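PDB 3S9V: abietadiene synthase, chloroplastic from Abies grandis, which is a mostly helical plant terpene synthase of the chloroplast that joins an N-terminal terpene synthase domain to a metal-binding domain of the same family. Local coordinates for residues Val280-Ile285 with Arg414-Tyr419; Asp542-Leu547 with Glu618-Lys623; Leu255-Asn260 with Cys264-Asp269. All blocks are in the same frame, centred on the assembly; numbering follows the deposited sequence.

Interaction 1 lies about 6 Å from the centre of the chain, and its chemistry is ionic: an arginine from helix 269-282 reaches a buried glutamate on helix 413-422. Interaction 3 belongs to the same N-terminal terpene synthase domain and leads into the start of helix 269-282, whereas interaction 1 uses its far end; their centres are about 30 Å apart. Partly buried like interaction 1, interaction 3 rests instead on two aromatic rings. Interaction 2 belongs to the metal-binding domain and is a surface contact, where a leucine meets the aliphatic parts of glutamates. Its centre is about 73 Å from that of interaction 3, on the opposite side of the chain's centre.

Interaction 1: residues Val280-Ile285 with Arg414-Tyr419; sequences VERLGI and RGEVEY
Arg282, in the last turn of helix 269-282, sends its guanidinium to the carboxylate of Glu416 on helix 413-422. The two backbones stay well apart, with Arg282 CA and Glu416 CA 10.8 Å from each other, so these two long side chains do the bridging and cross at about a right angle.

The tight part is a single oxygen. Glu416 OE1 receives Arg282 NH2 at 2.8 Å by a hydrogen bond (N-H...O 146°) that is part of a salt bridge, and it takes a second, weak bond from Arg282 NH1 at 3.1 Å. Both terminal nitrogens therefore converge on one carboxylate oxygen, a forked grip and not a two-by-two pairing. The flat groups are far from coplanar, their planes 61° apart, and NH2 comes to OE1 from above the carboxylate plane. A bend in the arginine chain at chi3 (80°) turns the guanidinium, while the glutamate runs extended beyond CG to meet it.

The looser side is bridged by a water. Water 1 lies in the guanidinium plane, accepting from Arg282 NH2 at 3.0 Å and donating to the backbone oxygen Glu416 O at 3.1 Å, so NH2 is tied to both the side chain and the main chain of one residue. Only 81 Å² is buried between the segments. Arg282 is partly exposed to solvent, whereas Glu416 is buried.

Around the ion pair stand two more helices of this all-helical domain: Tyr437 of helix 430-440 receives Arg282 in a cation-pi contact and also touches Glu416, and Leu367 of helix 363-373 packs on Glu416. Beyond Arg282 the chain turns through a Schellman motif at Gly284. Joining helix 269-282 to helix 413-422, the bridge gives the buried carboxylate a positive partner, which would be expected to favour its ionised form.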
loop_
_atom_site.group_PDB
_atom_site.type_symbol
_atom_site.label_atom_id
_atom_site.label_comp_id
_atom_site.label_asym_id
_atom_site.label_seq_id
_atom_site.Cartn_x
_atom_site.Cartn_y
_atom_site.Cartn_z
ATOM N N VAL A 280 4.389 1.765 8.095
ATOM C CA VAL A 280 3.946 1.011 9.269
ATOM C C VAL A 280 2.667 0.209 8.988
ATOM O O VAL A 280 2.422 -0.826 9.622
ATOM C CB VAL A 280 3.726 1.933 10.488
ATOM C CG1 VAL A 280 5.037 2.585 10.885
ATOM C CG2 VAL A 280 2.685 2.985 10.174
ATOM N N GLU A 281 1.851 0.674 8.043
ATOM C CA GLU A 281 0.644 -0.075 7.711
ATOM C C GLU A 281 1.025 -1.316 6.906
ATOM O O GLU A 281 0.597 -2.419 7.237
ATOM C CB GLU A 281 -0.344 0.781 6.915
ATOM C CG GLU A 281 -0.925 1.944 7.710
ATOM C CD GLU A 281 -2.052 2.657 6.982
ATOM O OE1 GLU A 281 -1.862 3.031 5.802
ATOM O OE2 GLU A 281 -3.126 2.851 7.596
ATOM N N ARG A 282 1.843 -1.132 5.869
ATOM C CA ARG A 282 2.291 -2.238 5.013
ATOM C C ARG A 282 3.102 -3.291 5.774
ATOM O O ARG A 282 3.096 -4.467 5.404
ATOM C CB ARG A 282 3.147 -1.720 3.856
ATOM C CG ARG A 282 2.424 -0.829 2.879
ATOM C CD ARG A 282 3.378 -0.351 1.793
ATOM N NE ARG A 282 3.615 -1.349 0.752
ATOM C CZ ARG A 282 4.473 -1.184 -0.251
ATOM N NH1 ARG A 282 5.181 -0.068 -0.337
ATOM N NH2 ARG A 282 4.598 -2.115 -1.190
ATOM N N LEU A 283 3.818 -2.861 6.812
ATOM C CA LEU A 283 4.609 -3.783 7.621
ATOM C C LEU A 283 3.736 -4.471 8.673
ATOM O O LEU A 283 4.205 -5.346 9.395
ATOM C CB LEU A 283 5.765 -3.052 8.309
ATOM C CG LEU A 283 6.968 -2.681 7.440
ATOM C CD1 LEU A 283 7.973 -1.907 8.287
ATOM C CD2 LEU A 283 7.612 -3.944 6.864
ATOM N N GLY A 284 2.475 -4.052 8.761
ATOM C CA GLY A 284 1.532 -4.652 9.693
ATOM C C GLY A 284 1.625 -4.287 11.165
ATOM O O GLY A 284 1.047 -4.985 12.001
ATOM N N ILE A 285 2.316 -3.196 11.488
ATOM C CA ILE A 285 2.484 -2.772 12.878
ATOM C C ILE A 285 1.774 -1.465 13.225
ATOM O O ILE A 285 2.018 -0.881 14.287
ATOM C CB ILE A 285 3.978 -2.600 13.225
ATOM C CG1 ILE A 285 4.639 -1.657 12.216
ATOM C CG2 ILE A 285 4.675 -3.948 13.209
ATOM C CD1 ILE A 285 6.103 -1.358 12.504
ATOM N N ARG A 414 10.624 -5.086 -7.699
ATOM C CA ARG A 414 9.984 -6.148 -8.468
ATOM C C ARG A 414 9.086 -6.979 -7.566
ATOM O O ARG A 414 7.975 -7.346 -7.946
ATOM C CB ARG A 414 11.024 -7.056 -9.120
ATOM C CG ARG A 414 10.419 -8.069 -10.083
ATOM C CD ARG A 414 11.411 -9.159 -10.440
ATOM N NE ARG A 414 10.848 -10.119 -11.385
ATOM C CZ ARG A 414 10.603 -9.855 -12.662
ATOM N NH1 ARG A 414 10.873 -8.659 -13.157
ATOM N NH2 ARG A 414 10.086 -10.789 -13.447
ATOM N N GLY A 415 9.571 -7.276 -6.365
ATOM C CA GLY A 415 8.782 -8.053 -5.429
ATOM C C GLY A 415 7.505 -7.326 -5.034
ATOM O O GLY A 415 6.453 -7.944 -4.865
ATOM N N GLU A 416 7.592 -6.008 -4.877
ATOM C CA GLU A 416 6.419 -5.224 -4.510
ATOM C C GLU A 416 5.438 -5.187 -5.669
ATOM O O GLU A 416 4.226 -5.229 -5.475
ATOM C CB GLU A 416 6.819 -3.801 -4.126
ATOM C CG GLU A 416 7.545 -3.694 -2.800
ATOM C CD GLU A 416 7.903 -2.253 -2.459
ATOM O OE1 GLU A 416 6.990 -1.392 -2.450
ATOM O OE2 GLU A 416 9.093 -1.980 -2.200
ATOM N N VAL A 417 5.964 -5.103 -6.878
ATOM C CA VAL A 417 5.112 -5.081 -8.051
ATOM C C VAL A 417 4.422 -6.437 -8.189
ATOM O O VAL A 417 3.193 -6.517 -8.218
ATOM C CB VAL A 417 5.931 -4.779 -9.322
ATOM C CG1 VAL A 417 5.055 -4.913 -10.562
ATOM C CG2 VAL A 417 6.510 -3.369 -9.226
ATOM N N GLU A 418 5.212 -7.503 -8.253
ATOM C CA GLU A 418 4.647 -8.835 -8.395
ATOM C C GLU A 418 3.530 -9.094 -7.391
ATOM O O GLU A 418 2.504 -9.670 -7.745
ATOM C CB GLU A 418 5.737 -9.901 -8.250
ATOM C CG GLU A 418 6.531 -10.139 -9.523
ATOM C CD GLU A 418 7.574 -11.231 -9.364
ATOM O OE1 GLU A 418 8.224 -11.592 -10.371
ATOM O OE2 GLU A 418 7.743 -11.727 -8.226
ATOM N N TYR A 419 3.724 -8.668 -6.145
ATOM C CA TYR A 419 2.697 -8.876 -5.128
ATOM C C TYR A 419 1.451 -8.047 -5.439
ATOM O O TYR A 419 0.333 -8.567 -5.464
ATOM C CB TYR A 419 3.204 -8.497 -3.737
ATOM C CG TYR A 419 2.156 -8.744 -2.671
ATOM C CD1 TYR A 419 1.909 -10.034 -2.199
ATOM C CD2 TYR A 419 1.345 -7.706 -2.209
ATOM C CE1 TYR A 419 0.872 -10.287 -1.298
ATOM C CE2 TYR A 419 0.304 -7.948 -1.309
ATOM C CZ TYR A 419 0.073 -9.240 -0.861
ATOM O OH TYR A 419 -0.965 -9.488 0.010
HETATM O O HOH W 1 3.448 -4.534 -2.597
#

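Interaction 2: residues Asp542-Leu547 with Glu618-Lys623; sequences DAHGSL and EWSEAK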
loop_
_atom_site.group_PDB
_atom_site.type_symbol
_atom_site.label_atom_id
_atom_site.label_comp_id
_atom_site.label_asym_id
_atom_site.label_seq_id
_atom_site.Cartn_x
_atom_site.Cartn_y
_atom_site.Cartn_z
ATOM N N ASP A 542 -26.356 -31.032 1.060
ATOM C CA ASP A 542 -26.099 -31.256 -0.358
ATOM C C ASP A 542 -25.735 -32.716 -0.616
ATOM O O ASP A 542 -25.365 -33.083 -1.731
ATOM C CB ASP A 542 -24.970 -30.337 -0.844
ATOM C CG ASP A 542 -24.708 -30.471 -2.333
ATOM O OD1 ASP A 542 -25.677 -30.379 -3.115
ATOM O OD2 ASP A 542 -23.536 -30.663 -2.722
ATOM N N ALA A 543 -25.852 -33.543 0.421
ATOM C CA ALA A 543 -25.526 -34.962 0.314
ATOM C C ALA A 543 -26.530 -35.696 -0.569
ATOM O O ALA A 543 -26.406 -36.901 -0.795
ATOM C CB ALA A 543 -25.485 -35.597 1.704
ATOM N N HIS A 544 -27.520 -34.960 -1.067
ATOM C CA HIS A 544 -28.550 -35.529 -1.932
ATOM C C HIS A 544 -29.290 -36.687 -1.268
ATOM O O HIS A 544 -29.840 -37.558 -1.946
ATOM C CB HIS A 544 -27.926 -35.985 -3.256
ATOM C CG HIS A 544 -27.475 -34.854 -4.129
ATOM N ND1 HIS A 544 -26.577 -35.021 -5.161
ATOM C CD2 HIS A 544 -27.811 -33.540 -4.133
ATOM C CE1 HIS A 544 -26.378 -33.861 -5.762
ATOM N NE2 HIS A 544 -27.114 -32.947 -5.159
ATOM N N GLY A 545 -29.294 -36.690 0.064
ATOM C CA GLY A 545 -29.984 -37.727 0.806
ATOM C C GLY A 545 -31.476 -37.474 0.704
ATOM O O GLY A 545 -31.976 -37.176 -0.381
ATOM N N SER A 546 -32.196 -37.584 1.815
ATOM C CA SER A 546 -33.631 -37.339 1.777
ATOM C C SER A 546 -33.951 -35.999 2.424
ATOM O O SER A 546 -33.322 -35.611 3.412
ATOM C CB SER A 546 -34.395 -38.449 2.500
ATOM O OG SER A 546 -34.537 -38.164 3.878
ATOM N N LEU A 547 -34.926 -35.298 1.848
ATOM C CA LEU A 547 -35.362 -34.005 2.356
ATOM C C LEU A 547 -36.082 -34.185 3.689
ATOM O O LEU A 547 -36.015 -33.323 4.568
ATOM C CB LEU A 547 -36.297 -33.343 1.350
ATOM C CG LEU A 547 -35.645 -32.911 0.037
ATOM C CD1 LEU A 547 -36.714 -32.605 -1.002
ATOM C CD2 LEU A 547 -34.767 -31.693 0.290
ATOM N N GLU A 618 -34.026 -28.708 -2.307
ATOM C CA GLU A 618 -35.301 -28.992 -2.958
ATOM C C GLU A 618 -35.182 -28.761 -4.455
ATOM O O GLU A 618 -35.711 -29.535 -5.253
ATOM C CB GLU A 618 -36.408 -28.122 -2.359
ATOM C CG GLU A 618 -36.603 -28.386 -0.871
ATOM C CD GLU A 618 -37.590 -27.441 -0.210
ATOM O OE1 GLU A 618 -37.591 -26.239 -0.560
ATOM O OE2 GLU A 618 -38.348 -27.901 0.675
ATOM N N TRP A 619 -34.477 -27.701 -4.835
ATOM C CA TRP A 619 -34.278 -27.404 -6.246
ATOM C C TRP A 619 -33.447 -28.521 -6.862
ATOM O O TRP A 619 -33.665 -28.914 -8.004
ATOM C CB TRP A 619 -33.513 -26.091 -6.434
ATOM C CG TRP A 619 -34.286 -24.840 -6.183
ATOM C CD1 TRP A 619 -35.644 -24.691 -6.177
ATOM C CD2 TRP A 619 -33.737 -23.539 -5.972
ATOM N NE1 TRP A 619 -35.973 -23.376 -5.979
ATOM C CE2 TRP A 619 -34.822 -22.645 -5.850
ATOM C CE3 TRP A 619 -32.432 -23.039 -5.877
ATOM C CZ2 TRP A 619 -34.641 -21.275 -5.637
ATOM C CZ3 TRP A 619 -32.252 -21.676 -5.666
ATOM C CH2 TRP A 619 -33.351 -20.812 -5.550
ATOM N N SER A 620 -32.481 -29.010 -6.092
ATOM C CA SER A 620 -31.585 -30.065 -6.544
ATOM C C SER A 620 -32.322 -31.372 -6.821
ATOM O O SER A 620 -32.237 -31.916 -7.922
ATOM C CB SER A 620 -30.482 -30.294 -5.503
ATOM O OG SER A 620 -29.441 -31.103 -6.027
ATOM N N GLU A 621 -33.051 -31.871 -5.829
ATOM C CA GLU A 621 -33.784 -33.121 -5.996
ATOM C C GLU A 621 -34.807 -33.011 -7.128
ATOM O O GLU A 621 -35.087 -33.992 -7.813
ATOM C CB GLU A 621 -34.464 -33.519 -4.676
ATOM C CG GLU A 621 -35.903 -33.072 -4.510
ATOM C CD GLU A 621 -36.875 -33.921 -5.314
ATOM O OE1 GLU A 621 -36.855 -35.162 -5.159
ATOM O OE2 GLU A 621 -37.661 -33.346 -6.098
ATOM N N ALA A 622 -35.358 -31.816 -7.328
ATOM C CA ALA A 622 -36.331 -31.604 -8.398
ATOM C C ALA A 622 -35.608 -31.152 -9.661
ATOM O O ALA A 622 -36.232 -30.917 -10.694
ATOM C CB ALA A 622 -37.360 -30.556 -7.981
ATOM N N LYS A 623 -34.288 -31.043 -9.565
ATOM C CA LYS A 623 -33.459 -30.614 -10.687
ATOM C C LYS A 623 -34.026 -29.357 -11.325
ATOM O O LYS A 623 -34.234 -29.292 -12.536
ATOM C CB LYS A 623 -33.349 -31.732 -11.730
ATOM C CG LYS A 623 -32.543 -32.936 -11.261
ATOM C CD LYS A 623 -32.319 -33.912 -12.397
ATOM C CE LYS A 623 -31.461 -35.088 -11.965
ATOM N NZ LYS A 623 -31.192 -36.009 -13.107
#
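His544, in the turn after helix 521-541, and Leu547, the first residue of helix 547-559, lie alongside the last turn of helix 599-621, where the CA atoms of Leu547 and Glu618 are 7.3 Å apart and those of His544 and Glu621 7.1 Å. Helix 599-621 finishes in a Schellman motif at Lys623, and the loop opposite gives way to helix 547-559 with Ser546 as its N-cap, its OG bonded to the backbone N of Asp549.

Leu547 points at the helix and divides its two methyls between two glutamates. Its CD1 meets Glu621 CG at 3.6 Å, and its CD2 lies 4.0 Å from Glu618 CG; both glutamate chains run roughly perpendicular to the leucine.

At the other end Ser620 OG sits 3.1 Å from His544 NE2, oblique to the ring. Asp542 O, two residues back from the histidine, lies over one face of that ring, toward its rim.

The contact thus sets the turn between helices 521-541 and 547-559 against the end of helix 599-621 on the surface of the metal-binding domain. There the glutamates contribute their aliphatic CG carbons, which lets Leu547 pack against charged residues without meeting their carboxylates.

Interaction 3: residues Leu255-Asn260 with Cys264-Asp269; sequences LKKFGN and CHYPLD
Phe258, at the end of helix 245-258, meets Tyr266 a few residues on in the following loop; Gly259 leaves helical geometry with positive phi, and the backbones stay far apart, Lys257 CA and Pro267 CA being 9.8 Å from each other. The rings come from opposite directions and make a T-shaped pair, with centroids 4.8 Å apart and planes at 72°. The edge of Phe258 is directed at the face of Tyr266: CE1 stands over the centre of the tyrosine ring, and Phe258 CZ approaches Tyr266 CE1 to 3.4 Å. The opposite tyrosine face carries Pro267 CB, from the proline that follows through a cis peptide bond.

Lys257 approaches the same tyrosine at its hydroxyl end. Its CG, placed anti to the backbone N (chi1 -160°), lies 3.3 Å from Tyr266 OH, and the bend at chi2 (-61°) brings Lys257 CE to 3.4 Å from Tyr266 OH. The chain also folds back over its neighbour, CD resting above the centre of the Phe258 ring. The polar ends look to another part of the chain: Lys257 NZ forms a salt bridge with Glu51, and Tyr266 OH is hydrogen-bonded to Gly50 O.

Thus the end of helix 245-258 is held to the loop leading into helix 269-282, with Leu268 at its N-cap position, and the loop around Gly50 and Glu51 binds both sides.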
loop_
_atom_site.group_PDB
_atom_site.type_symbol
_atom_site.label_atom_id
_atom_site.label_comp_id
_atom_site.label_asym_id
_atom_site.label_seq_id
_atom_site.Cartn_x
_atom_site.Cartn_y
_atom_site.Cartn_z
ATOM N N LEU A 255 17.679 27.056 6.463
ATOM C CA LEU A 255 18.782 27.109 7.417
ATOM C C LEU A 255 18.300 27.182 8.863
ATOM O O LEU A 255 19.061 26.892 9.792
ATOM C CB LEU A 255 19.700 28.293 7.110
ATOM C CG LEU A 255 20.588 28.055 5.891
ATOM C CD1 LEU A 255 21.310 29.324 5.509
ATOM C CD2 LEU A 255 21.579 26.942 6.211
ATOM N N LYS A 256 17.044 27.567 9.055
ATOM C CA LYS A 256 16.493 27.636 10.399
ATOM C C LYS A 256 16.405 26.203 10.911
ATOM O O LYS A 256 16.661 25.930 12.085
ATOM C CB LYS A 256 15.101 28.276 10.381
ATOM C CG LYS A 256 14.406 28.287 11.739
ATOM C CD LYS A 256 13.115 29.093 11.714
ATOM C CE LYS A 256 12.093 28.507 10.745
ATOM N NZ LYS A 256 11.615 27.153 11.151
ATOM N N LYS A 257 16.065 25.291 10.005
ATOM C CA LYS A 257 15.936 23.875 10.328
ATOM C C LYS A 257 17.293 23.154 10.398
ATOM O O LYS A 257 17.554 22.405 11.342
ATOM C CB LYS A 257 15.045 23.189 9.278
ATOM C CG LYS A 257 14.419 21.841 9.698
ATOM C CD LYS A 257 15.457 20.776 10.024
ATOM C CE LYS A 257 14.810 19.422 10.304
ATOM N NZ LYS A 257 13.847 19.463 11.442
ATOM N N PHE A 258 18.165 23.391 9.421
ATOM C CA PHE A 258 19.450 22.694 9.402
ATOM C C PHE A 258 20.695 23.437 9.882
ATOM O O PHE A 258 21.788 22.879 9.858
ATOM C CB PHE A 258 19.698 22.135 8.004
ATOM C CG PHE A 258 18.575 21.287 7.494
ATOM C CD1 PHE A 258 17.617 21.818 6.645
ATOM C CD2 PHE A 258 18.464 19.956 7.881
ATOM C CE1 PHE A 258 16.558 21.038 6.182
ATOM C CE2 PHE A 258 17.412 19.168 7.429
ATOM C CZ PHE A 258 16.456 19.711 6.574
ATOM N N GLY A 259 20.542 24.690 10.296
ATOM C CA GLY A 259 21.678 25.442 10.799
ATOM C C GLY A 259 22.828 25.853 9.887
ATOM O O GLY A 259 22.986 27.044 9.598
ATOM N N ASN A 260 23.637 24.898 9.433
ATOM C CA ASN A 260 24.792 25.237 8.601
ATOM C C ASN A 260 24.865 24.547 7.237
ATOM O O ASN A 260 25.907 24.567 6.586
ATOM C CB ASN A 260 26.073 24.954 9.386
ATOM C CG ASN A 260 26.219 23.487 9.757
ATOM O OD1 ASN A 260 25.272 22.705 9.623
ATOM N ND2 ASN A 260 27.408 23.106 10.230
ATOM N N CYS A 264 18.551 18.773 -0.713
ATOM C CA CYS A 264 18.385 19.073 -2.134
ATOM C C CYS A 264 16.955 19.482 -2.491
ATOM O O CYS A 264 16.641 19.731 -3.655
ATOM C CB CYS A 264 18.847 17.899 -3.012
ATOM S SG CYS A 264 17.993 16.346 -2.765
ATOM N N HIS A 265 16.101 19.559 -1.472
ATOM C CA HIS A 265 14.706 19.979 -1.626
ATOM C C HIS A 265 14.044 20.005 -0.257
ATOM O O HIS A 265 14.279 19.131 0.583
ATOM C CB HIS A 265 13.951 19.056 -2.585
ATOM C CG HIS A 265 14.247 17.604 -2.388
ATOM N ND1 HIS A 265 14.138 16.682 -3.406
ATOM C CD2 HIS A 265 14.666 16.915 -1.299
ATOM C CE1 HIS A 265 14.481 15.488 -2.955
ATOM N NE2 HIS A 265 14.805 15.603 -1.679
ATOM N N TYR A 266 13.232 21.028 -0.030
ATOM C CA TYR A 266 12.561 21.206 1.247
ATOM C C TYR A 266 11.391 22.161 1.038
ATOM O O TYR A 266 11.411 22.978 0.119
ATOM C CB TYR A 266 13.544 21.806 2.265
ATOM C CG TYR A 266 13.358 21.324 3.685
ATOM C CD1 TYR A 266 13.542 19.979 4.017
ATOM C CD2 TYR A 266 12.972 22.205 4.696
ATOM C CE1 TYR A 266 13.336 19.519 5.327
ATOM C CE2 TYR A 266 12.766 21.756 6.011
ATOM C CZ TYR A 266 12.950 20.414 6.313
ATOM O OH TYR A 266 12.750 19.976 7.597
ATOM N N PRO A 267 10.337 22.040 1.863
ATOM C CA PRO A 267 10.235 21.046 2.940
ATOM C C PRO A 267 9.781 19.684 2.398
ATOM O O PRO A 267 9.608 19.515 1.183
ATOM C CB PRO A 267 9.222 21.680 3.897
ATOM C CG PRO A 267 8.313 22.441 2.966
ATOM C CD PRO A 267 9.281 23.069 1.985
ATOM N N LEU A 268 9.581 18.718 3.291
ATOM C CA LEU A 268 9.173 17.376 2.878
ATOM C C LEU A 268 8.073 16.810 3.777
ATOM O O LEU A 268 7.919 15.595 3.897
ATOM C CB LEU A 268 10.394 16.450 2.914
ATOM C CG LEU A 268 11.578 16.871 2.031
ATOM C CD1 LEU A 268 12.769 15.964 2.296
ATOM C CD2 LEU A 268 11.174 16.804 0.558
ATOM N N ASP A 269 7.303 17.709 4.384
ATOM C CA ASP A 269 6.249 17.350 5.324
ATOM C C ASP A 269 5.138 16.398 4.881
ATOM O O ASP A 269 4.686 15.579 5.678
ATOM C CB ASP A 269 5.622 18.624 5.907
ATOM C CG ASP A 269 5.120 19.582 4.835
ATOM O OD1 ASP A 269 4.208 20.384 5.139
ATOM O OD2 ASP A 269 5.636 19.549 3.698
#